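Local coordinates for putative flagellar protein FliS (Parabacteroides merdae ATCC 43184, PDB 4YOK), which is of unknown function, and joins a prealbumin-like (transthyretin-clan) N-terminal domain to a C-terminal domain of the E-set clan, at residues K130-T141 with A180-N190; G75-V84 with N95-M103. One frame throughout, in Å; residues are numbered along the deposited sequence.

Interaction 1: K130-T141 with A180-N190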
# COMPACT_ATOMS: atom_id res chain seq x y z
N LYS A 130 10.39 -14.21 -2.42
CA LYS A 130 11.13 -14.33 -1.17
C LYS A 130 10.97 -13.04 -0.37
O LYS A 130 10.95 -11.96 -0.97
CB LYS A 130 12.63 -14.61 -1.42
CG LYS A 130 12.95 -15.93 -2.14
CD LYS A 130 12.63 -17.17 -1.29
CE LYS A 130 12.86 -18.47 -2.03
NZ LYS A 130 14.29 -18.86 -2.05
N ILE A 131 10.96 -13.15 0.95
CA ILE A 131 10.83 -11.95 1.80
C ILE A 131 12.20 -11.29 1.99
O ILE A 131 13.15 -11.96 2.37
CB ILE A 131 10.17 -12.26 3.18
CG1 ILE A 131 8.75 -12.86 3.03
CG2 ILE A 131 10.17 -11.01 4.10
CD1 ILE A 131 8.22 -13.55 4.27
N SER A 132 12.29 -9.98 1.71
CA SER A 132 13.52 -9.19 1.90
C SER A 132 13.56 -8.69 3.36
O SER A 132 14.54 -8.92 4.09
CB SER A 132 13.56 -8.03 0.91
OG SER A 132 14.66 -7.18 1.20
N ARG A 133 12.46 -8.06 3.82
CA ARG A 133 12.37 -7.61 5.20
C ARG A 133 10.93 -7.45 5.64
O ARG A 133 10.04 -7.25 4.82
CB ARG A 133 13.16 -6.30 5.46
CG ARG A 133 12.70 -5.09 4.69
CD ARG A 133 13.53 -3.89 5.11
NE ARG A 133 13.11 -2.68 4.41
CZ ARG A 133 13.78 -2.12 3.41
NH1 ARG A 133 14.93 -2.64 2.99
NH2 ARG A 133 13.32 -1.01 2.83
N VAL A 134 10.74 -7.56 6.96
CA VAL A 134 9.48 -7.33 7.65
C VAL A 134 9.72 -6.12 8.56
O VAL A 134 10.76 -6.04 9.23
CB VAL A 134 9.01 -8.59 8.39
CG1 VAL A 134 7.75 -8.31 9.19
CG2 VAL A 134 8.76 -9.73 7.40
N MSE A 135 8.77 -5.19 8.59
CA MSE A 135 8.93 -3.95 9.36
C MSE A 135 7.78 -3.75 10.34
O MSE A 135 6.61 -3.91 9.99
CB MSE A 135 9.01 -2.73 8.41
CG MSE A 135 10.16 -2.81 7.42
SE MSE A 135 9.99 -1.42 6.09
CE MSE A 135 8.64 -2.39 4.94
N LEU A 136 8.15 -3.41 11.58
CA LEU A 136 7.22 -3.06 12.66
C LEU A 136 7.29 -1.55 12.77
O LEU A 136 8.39 -1.01 12.91
CB LEU A 136 7.60 -3.77 13.97
CG LEU A 136 6.84 -5.07 14.26
CD1 LEU A 136 6.98 -6.10 13.15
CD2 LEU A 136 7.19 -5.64 15.62
N LEU A 137 6.15 -0.87 12.61
CA LEU A 137 6.10 0.59 12.57
C LEU A 137 5.12 1.20 13.54
O LEU A 137 4.03 0.65 13.76
CB LEU A 137 5.70 1.05 11.14
CG LEU A 137 6.50 0.47 9.97
CD1 LEU A 137 5.73 0.61 8.65
CD2 LEU A 137 7.88 1.11 9.88
N LEU A 138 5.48 2.37 14.08
CA LEU A 138 4.60 3.20 14.90
C LEU A 138 4.64 4.62 14.36
O LEU A 138 5.68 5.07 13.88
CB LEU A 138 4.95 3.20 16.40
CG LEU A 138 4.79 1.86 17.14
CD1 LEU A 138 5.53 1.90 18.49
CD2 LEU A 138 3.32 1.50 17.36
N SER A 139 3.50 5.31 14.42
CA SER A 139 3.41 6.70 13.98
C SER A 139 2.55 7.50 14.96
O SER A 139 1.65 6.92 15.56
CB SER A 139 2.81 6.76 12.57
OG SER A 139 2.63 8.11 12.17
N LYS A 140 2.81 8.81 15.09
CA LYS A 140 1.97 9.76 15.85
C LYS A 140 0.71 10.14 15.06
O LYS A 140 -0.15 10.85 15.61
CB LYS A 140 2.74 11.09 16.10
CG LYS A 140 3.82 11.05 17.14
CD LYS A 140 4.28 12.46 17.50
CE LYS A 140 5.15 13.13 16.45
NZ LYS A 140 5.96 14.23 17.03
N THR A 141 0.70 9.87 13.75
CA THR A 141 -0.39 10.26 12.84
C THR A 141 -1.01 9.05 12.16
O THR A 141 -0.45 7.95 12.22
CB THR A 141 0.08 11.28 11.77
OG1 THR A 141 0.72 10.58 10.70
CG2 THR A 141 1.00 12.38 12.33
N ALA A 180 -1.34 10.54 20.24
CA ALA A 180 -2.02 9.50 19.47
C ALA A 180 -0.97 8.56 18.95
O ALA A 180 0.13 9.02 18.65
CB ALA A 180 -2.82 10.11 18.32
N LEU A 181 -1.28 7.27 18.86
CA LEU A 181 -0.29 6.30 18.39
C LEU A 181 -0.94 5.31 17.45
O LEU A 181 -1.99 4.73 17.77
CB LEU A 181 0.37 5.58 19.59
CG LEU A 181 1.64 4.78 19.31
CD1 LEU A 181 2.83 5.72 18.98
CD2 LEU A 181 1.99 3.87 20.49
N TYR A 182 -0.31 5.11 16.29
CA TYR A 182 -0.82 4.21 15.24
C TYR A 182 0.23 3.17 14.90
O TYR A 182 1.42 3.48 14.90
CB TYR A 182 -1.18 5.03 13.99
CG TYR A 182 -2.28 6.04 14.20
CD1 TYR A 182 -2.02 7.28 14.79
CD2 TYR A 182 -3.59 5.78 13.78
CE1 TYR A 182 -3.03 8.22 14.97
CE2 TYR A 182 -4.61 6.73 13.94
CZ TYR A 182 -4.32 7.95 14.53
OH TYR A 182 -5.31 8.90 14.68
N ALA A 183 -0.19 1.93 14.64
CA ALA A 183 0.73 0.84 14.33
C ALA A 183 0.47 0.29 12.96
O ALA A 183 -0.66 0.37 12.45
CB ALA A 183 0.62 -0.27 15.37
N ARG A 184 1.51 -0.31 12.36
CA ARG A 184 1.39 -0.95 11.05
C ARG A 184 2.52 -1.96 10.89
O ARG A 184 3.59 -1.81 11.50
CB ARG A 184 1.45 0.11 9.91
CG ARG A 184 0.68 -0.30 8.66
CD ARG A 184 0.80 0.77 7.57
NE ARG A 184 -0.21 0.62 6.50
CZ ARG A 184 -0.15 1.24 5.32
NH1 ARG A 184 0.86 2.06 5.04
NH2 ARG A 184 -1.09 1.02 4.40
N VAL A 185 2.31 -2.95 10.03
CA VAL A 185 3.41 -3.87 9.71
C VAL A 185 3.58 -3.85 8.19
O VAL A 185 2.61 -3.59 7.46
CB VAL A 185 3.31 -5.30 10.28
CG1 VAL A 185 3.45 -5.29 11.81
CG2 VAL A 185 2.03 -6.00 9.84
N GLY A 186 4.81 -4.08 7.74
CA GLY A 186 5.12 -4.10 6.31
C GLY A 186 5.93 -5.32 5.92
O GLY A 186 6.68 -5.85 6.74
N VAL A 187 5.76 -5.79 4.67
CA VAL A 187 6.49 -6.92 4.11
C VAL A 187 6.98 -6.51 2.72
O VAL A 187 6.18 -6.17 1.84
CB VAL A 187 5.68 -8.25 4.07
CG1 VAL A 187 6.46 -9.36 3.35
CG2 VAL A 187 5.30 -8.71 5.49
N LEU A 188 8.29 -6.51 2.55
CA LEU A 188 8.97 -6.19 1.29
C LEU A 188 9.52 -7.48 0.68
O LEU A 188 10.23 -8.22 1.35
CB LEU A 188 10.10 -5.18 1.54
CG LEU A 188 10.94 -4.80 0.31
CD1 LEU A 188 10.14 -3.89 -0.65
CD2 LEU A 188 12.24 -4.10 0.74
N ALA A 189 9.21 -7.72 -0.59
CA ALA A 189 9.67 -8.87 -1.37
C ALA A 189 11.02 -8.57 -2.00
O ALA A 189 11.26 -7.42 -2.41
CB ALA A 189 8.65 -9.17 -2.46
N ASN A 190 11.88 -9.60 -2.15
CA ASN A 190 13.14 -9.49 -2.91
C ASN A 190 12.82 -8.98 -4.31
O ASN A 190 11.89 -9.50 -4.96
CB ASN A 190 13.82 -10.89 -3.03
CG ASN A 190 14.68 -11.29 -1.87
OD1 ASN A 190 14.74 -10.62 -0.86
ND2 ASN A 190 15.38 -12.41 -2.01
O HOH W 1 10.88 -12.00 -4.57
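Ser132 and Arg133 both face Leu188 across an antiparallel strand pair. This is a classic beta bulge. Leu188 O takes a short bond from Ser132 N (2.7 Å) and a weak one from Arg133 N (3.3 Å). Arg133 O accepts from Leu188 N at 177°, an almost straight bond. Beyond the bulge the ladder is regular. Met135 and Gly186, Leu137 and Arg184, and Ser139 and Tyr182 each exchange two backbone bonds, so the N-H and C=O of all six are satisfied. Before the bulge, Asn190 N donates to Lys130 O. A water there accepts from Lys130 N and donates to Asn190 O.

The side chains divide between two faces. On one, Val134 lies alongside Val187, Leu136 CD1 meets Val185 CG1 at 3.9 Å, and Leu138 CD2 reaches Ala183 CB. On the other, Leu188 CD2 sits over the centre of the Arg133 guanidinium, 3.7 Å from CZ. Arg133 NE has a long, weak ion pair with Asp154. Selenomethionine Met135 puts SE at the guanidinium edge, in plane, and CE 4.1 Å from Gly186 CA.

Ser139 OG accepts from Thr141 N at 3.1 Å, an ST turn, and is also hydrogen-bonded to Phe143 O. The buried Arg184 guanidinium is held by the carbonyls of Ser198, Ala144 and Leu25. Thr141 C packs over one face of the Tyr182 ring, with Ser139 O at the ring edge, in plane.

The pair forms the middle of a four-stranded antiparallel sheet. Val134 and Leu136 bond through their backbones to Phe155 and Gln153 of strand 151-155, and strand 196-202 flanks 182-189. The face with Val185 and Val187 packs on strand 102-111, consistent with an E-set beta-sandwich.

Interaction 2: G75-V84 with N95-M103. With MG (magnesium ion), chain B.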
# COMPACT_ATOMS: atom_id res chain seq x y z
N GLY A 75 5.41 -1.15 -7.21
CA GLY A 75 4.40 -1.74 -6.35
C GLY A 75 4.76 -3.12 -5.83
O GLY A 75 5.55 -3.83 -6.46
N PRO A 76 4.14 -3.55 -4.71
CA PRO A 76 4.46 -4.88 -4.14
C PRO A 76 3.72 -6.02 -4.87
O PRO A 76 3.04 -6.86 -4.25
CB PRO A 76 3.99 -4.74 -2.69
CG PRO A 76 2.79 -3.82 -2.80
CD PRO A 76 3.20 -2.80 -3.84
N TRP A 77 3.81 -6.02 -6.21
CA TRP A 77 3.11 -6.99 -7.04
C TRP A 77 3.91 -7.33 -8.29
O TRP A 77 4.84 -6.58 -8.64
CB TRP A 77 1.69 -6.49 -7.41
CG TRP A 77 1.64 -5.08 -7.97
CD1 TRP A 77 2.12 -4.64 -9.17
CD2 TRP A 77 1.10 -3.93 -7.30
NE1 TRP A 77 1.92 -3.27 -9.29
CE2 TRP A 77 1.22 -2.83 -8.19
CE3 TRP A 77 0.45 -3.74 -6.07
CZ2 TRP A 77 0.75 -1.55 -7.86
CZ3 TRP A 77 -0.02 -2.48 -5.75
CH2 TRP A 77 0.12 -1.40 -6.64
N VAL A 78 3.57 -8.46 -8.94
CA VAL A 78 4.23 -8.93 -10.17
C VAL A 78 4.19 -7.80 -11.20
O VAL A 78 3.16 -7.15 -11.36
CB VAL A 78 3.58 -10.23 -10.75
CG1 VAL A 78 4.37 -10.76 -11.96
CG2 VAL A 78 3.44 -11.32 -9.70
N ASN A 79 5.29 -7.60 -11.91
CA ASN A 79 5.39 -6.59 -12.97
C ASN A 79 4.76 -7.14 -14.26
O ASN A 79 5.44 -7.38 -15.26
CB ASN A 79 6.87 -6.20 -13.17
CG ASN A 79 7.04 -4.96 -13.99
OD1 ASN A 79 6.16 -4.08 -14.01
ND2 ASN A 79 8.17 -4.84 -14.67
N ASN A 80 3.43 -7.32 -14.23
CA ASN A 80 2.64 -7.89 -15.33
C ASN A 80 1.90 -6.86 -16.18
O ASN A 80 1.16 -7.28 -17.06
CB ASN A 80 1.61 -8.87 -14.77
CG ASN A 80 2.07 -10.29 -14.65
OD1 ASN A 80 2.90 -10.78 -15.43
ND2 ASN A 80 1.49 -11.02 -13.70
N HIS A 81 2.06 -5.56 -15.89
CA HIS A 81 1.40 -4.45 -16.62
C HIS A 81 -0.14 -4.66 -16.65
O HIS A 81 -0.80 -4.54 -17.70
CB HIS A 81 1.99 -4.28 -18.04
CG HIS A 81 3.49 -4.38 -18.05
ND1 HIS A 81 4.29 -3.38 -17.50
CD2 HIS A 81 4.28 -5.41 -18.44
CE1 HIS A 81 5.54 -3.82 -17.62
NE2 HIS A 81 5.58 -5.03 -18.18
N GLU A 82 -0.69 -5.01 -15.47
CA GLU A 82 -2.13 -5.21 -15.27
C GLU A 82 -2.88 -3.95 -15.68
O GLU A 82 -2.41 -2.84 -15.42
CB GLU A 82 -2.42 -5.57 -13.79
CG GLU A 82 -2.04 -7.01 -13.44
CD GLU A 82 -2.67 -8.13 -14.26
OE1 GLU A 82 -3.71 -7.89 -14.91
OE2 GLU A 82 -2.09 -9.23 -14.30
N SER A 83 -4.03 -4.11 -16.37
CA SER A 83 -4.79 -2.97 -16.87
C SER A 83 -6.32 -3.21 -16.85
O SER A 83 -6.76 -4.35 -16.84
CB SER A 83 -4.35 -2.61 -18.28
OG SER A 83 -4.65 -3.65 -19.19
N VAL A 84 -7.10 -2.13 -16.86
CA VAL A 84 -8.57 -2.16 -16.92
C VAL A 84 -9.05 -0.95 -17.74
O VAL A 84 -8.48 0.15 -17.63
CB VAL A 84 -9.23 -2.27 -15.49
CG1 VAL A 84 -8.98 -1.04 -14.63
CG2 VAL A 84 -10.73 -2.58 -15.59
N ASN A 95 -12.07 -0.84 -10.19
CA ASN A 95 -11.01 -1.47 -9.42
C ASN A 95 -9.96 -1.99 -10.40
O ASN A 95 -10.27 -2.22 -11.58
CB ASN A 95 -11.50 -2.55 -8.45
CG ASN A 95 -11.90 -3.84 -9.13
OD1 ASN A 95 -12.78 -3.84 -9.98
ND2 ASN A 95 -11.27 -4.94 -8.76
N LEU A 96 -8.74 -2.17 -9.93
CA LEU A 96 -7.68 -2.73 -10.75
C LEU A 96 -7.07 -3.91 -10.02
O LEU A 96 -6.56 -3.72 -8.93
CB LEU A 96 -6.63 -1.65 -11.10
CG LEU A 96 -5.38 -2.15 -11.85
CD1 LEU A 96 -5.74 -2.59 -13.28
CD2 LEU A 96 -4.27 -1.09 -11.83
N GLU A 97 -7.20 -5.12 -10.60
CA GLU A 97 -6.68 -6.37 -10.02
C GLU A 97 -5.21 -6.54 -10.33
O GLU A 97 -4.78 -6.41 -11.49
CB GLU A 97 -7.43 -7.61 -10.56
CG GLU A 97 -8.71 -7.95 -9.82
CD GLU A 97 -8.55 -8.54 -8.43
OE1 GLU A 97 -7.87 -9.58 -8.27
OE2 GLU A 97 -9.16 -7.98 -7.50
N VAL A 98 -4.42 -6.81 -9.29
CA VAL A 98 -2.98 -7.07 -9.41
C VAL A 98 -2.63 -8.40 -8.71
O VAL A 98 -3.50 -8.99 -8.06
CB VAL A 98 -2.15 -5.89 -8.86
CG1 VAL A 98 -2.45 -4.59 -9.62
CG2 VAL A 98 -2.35 -5.73 -7.33
N THR A 99 -1.37 -8.86 -8.84
CA THR A 99 -0.94 -10.09 -8.18
C THR A 99 0.16 -9.75 -7.18
O THR A 99 1.32 -9.67 -7.58
CB THR A 99 -0.49 -11.18 -9.16
OG1 THR A 99 -1.49 -11.32 -10.18
CG2 THR A 99 -0.25 -12.53 -8.45
N PRO A 100 -0.20 -9.53 -5.90
CA PRO A 100 0.83 -9.21 -4.89
C PRO A 100 1.79 -10.37 -4.68
O PRO A 100 1.38 -11.52 -4.87
CB PRO A 100 0.02 -8.93 -3.61
CG PRO A 100 -1.42 -8.78 -4.04
CD PRO A 100 -1.55 -9.58 -5.30
N TYR A 101 3.04 -10.09 -4.26
CA TYR A 101 4.00 -11.17 -3.94
C TYR A 101 3.55 -11.88 -2.67
O TYR A 101 3.56 -13.10 -2.59
CB TYR A 101 5.40 -10.56 -3.74
CG TYR A 101 5.98 -9.98 -5.00
CD1 TYR A 101 6.28 -10.81 -6.09
CD2 TYR A 101 6.16 -8.61 -5.15
CE1 TYR A 101 6.76 -10.28 -7.29
CE2 TYR A 101 6.70 -8.07 -6.32
CZ TYR A 101 7.00 -8.91 -7.39
OH TYR A 101 7.50 -8.41 -8.56
N PHE A 102 3.13 -11.08 -1.68
CA PHE A 102 2.68 -11.52 -0.35
C PHE A 102 1.44 -10.78 0.11
O PHE A 102 1.18 -9.65 -0.31
CB PHE A 102 3.79 -11.28 0.71
CG PHE A 102 5.07 -12.04 0.41
CD1 PHE A 102 5.17 -13.40 0.71
CD2 PHE A 102 6.14 -11.42 -0.21
CE1 PHE A 102 6.32 -14.12 0.38
CE2 PHE A 102 7.31 -12.14 -0.52
CZ PHE A 102 7.37 -13.49 -0.25
N MSE A 103 0.68 -11.42 0.98
CA MSE A 103 -0.47 -10.83 1.66
C MSE A 103 -0.25 -11.02 3.16
O MSE A 103 0.23 -12.06 3.60
CB MSE A 103 -1.82 -11.43 1.19
CG MSE A 103 -2.20 -11.06 -0.24
SE MSE A 103 -2.66 -9.14 -0.49
CE MSE A 103 -4.34 -9.14 0.50
MG MG B . -5.71 -8.05 -15.24
O HOH W 2 3.03 -8.05 -1.68
O HOH W 3 0.43 -7.64 -10.81
O HOH W 4 7.71 -9.27 -11.13
O HOH W 5 -0.53 -9.82 -12.21
O HOH W 6 -5.38 -7.00 -16.86
O HOH W 7 -5.37 -9.89 -16.08
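Trp77 and Val98 meet in a CH-pi contact. Val98 CB lies over the five-membered ring, 4.2 Å from its centroid, and Val98 CG2 reaches Trp77 CE3 at 3.7 Å. Gly75 CA and Pro76 CD cover the opposite face, so the indole is sandwiched. Trp77 holds CG between its backbone N and carbonyl carbon (chi1 50°), which folds the ring back over Gly75.

Two backbone bonds join the loops. Val78 N donates to Thr99 O (2.9 Å), and Tyr101 N to Pro76 O (3.2 Å) from above the carbonyl plane. Val78 N also lies over one face of the Tyr101 ring. Waters bridge Val78 O to Thr99 N and Asn79 N to Tyr101 OH.

Farther along, Glu82 CB packs on Glu97 O (3.4 Å). Glu82 OE1 binds magnesium at 2.0 Å, beside two waters. Its OE2 accepts from a water that also meets Asn80 ND2 and Thr99 OG1. Val84 CG1 touches Leu96 CD1.

Val16 and Thr70 back the Trp77-Val98 pair, and Asn79 is held by Gly73 and Asp72. Loops and strand ends meet here at one end of what is consistent with a prealbumin-like (transthyretin-clan) beta-sandwich.

From the N terminus, interaction 2 comes first. It closes the short excursion through strands 83-88 and 92-97, bringing 75-84 against the end of strand 92-97 and the linker that leads into strand 102-111. Interaction 1 opens later and closes a longer loop, which holds strands 151-155 and 161-168 and helix 173-177. The two are in series and neither nest nor cross. Their centres are about 20 Å apart. They still touch at the domain junction: Phe102 CZ packs on Ile131 CG1 at 3.6 Å, and Tyr101 CD2 on Ala189 CB at 3.7 Å. Residues 98-101 and the start of strand 102-111 thus tie the N-terminal domain to the sheet holding strands 131-139 and 182-189.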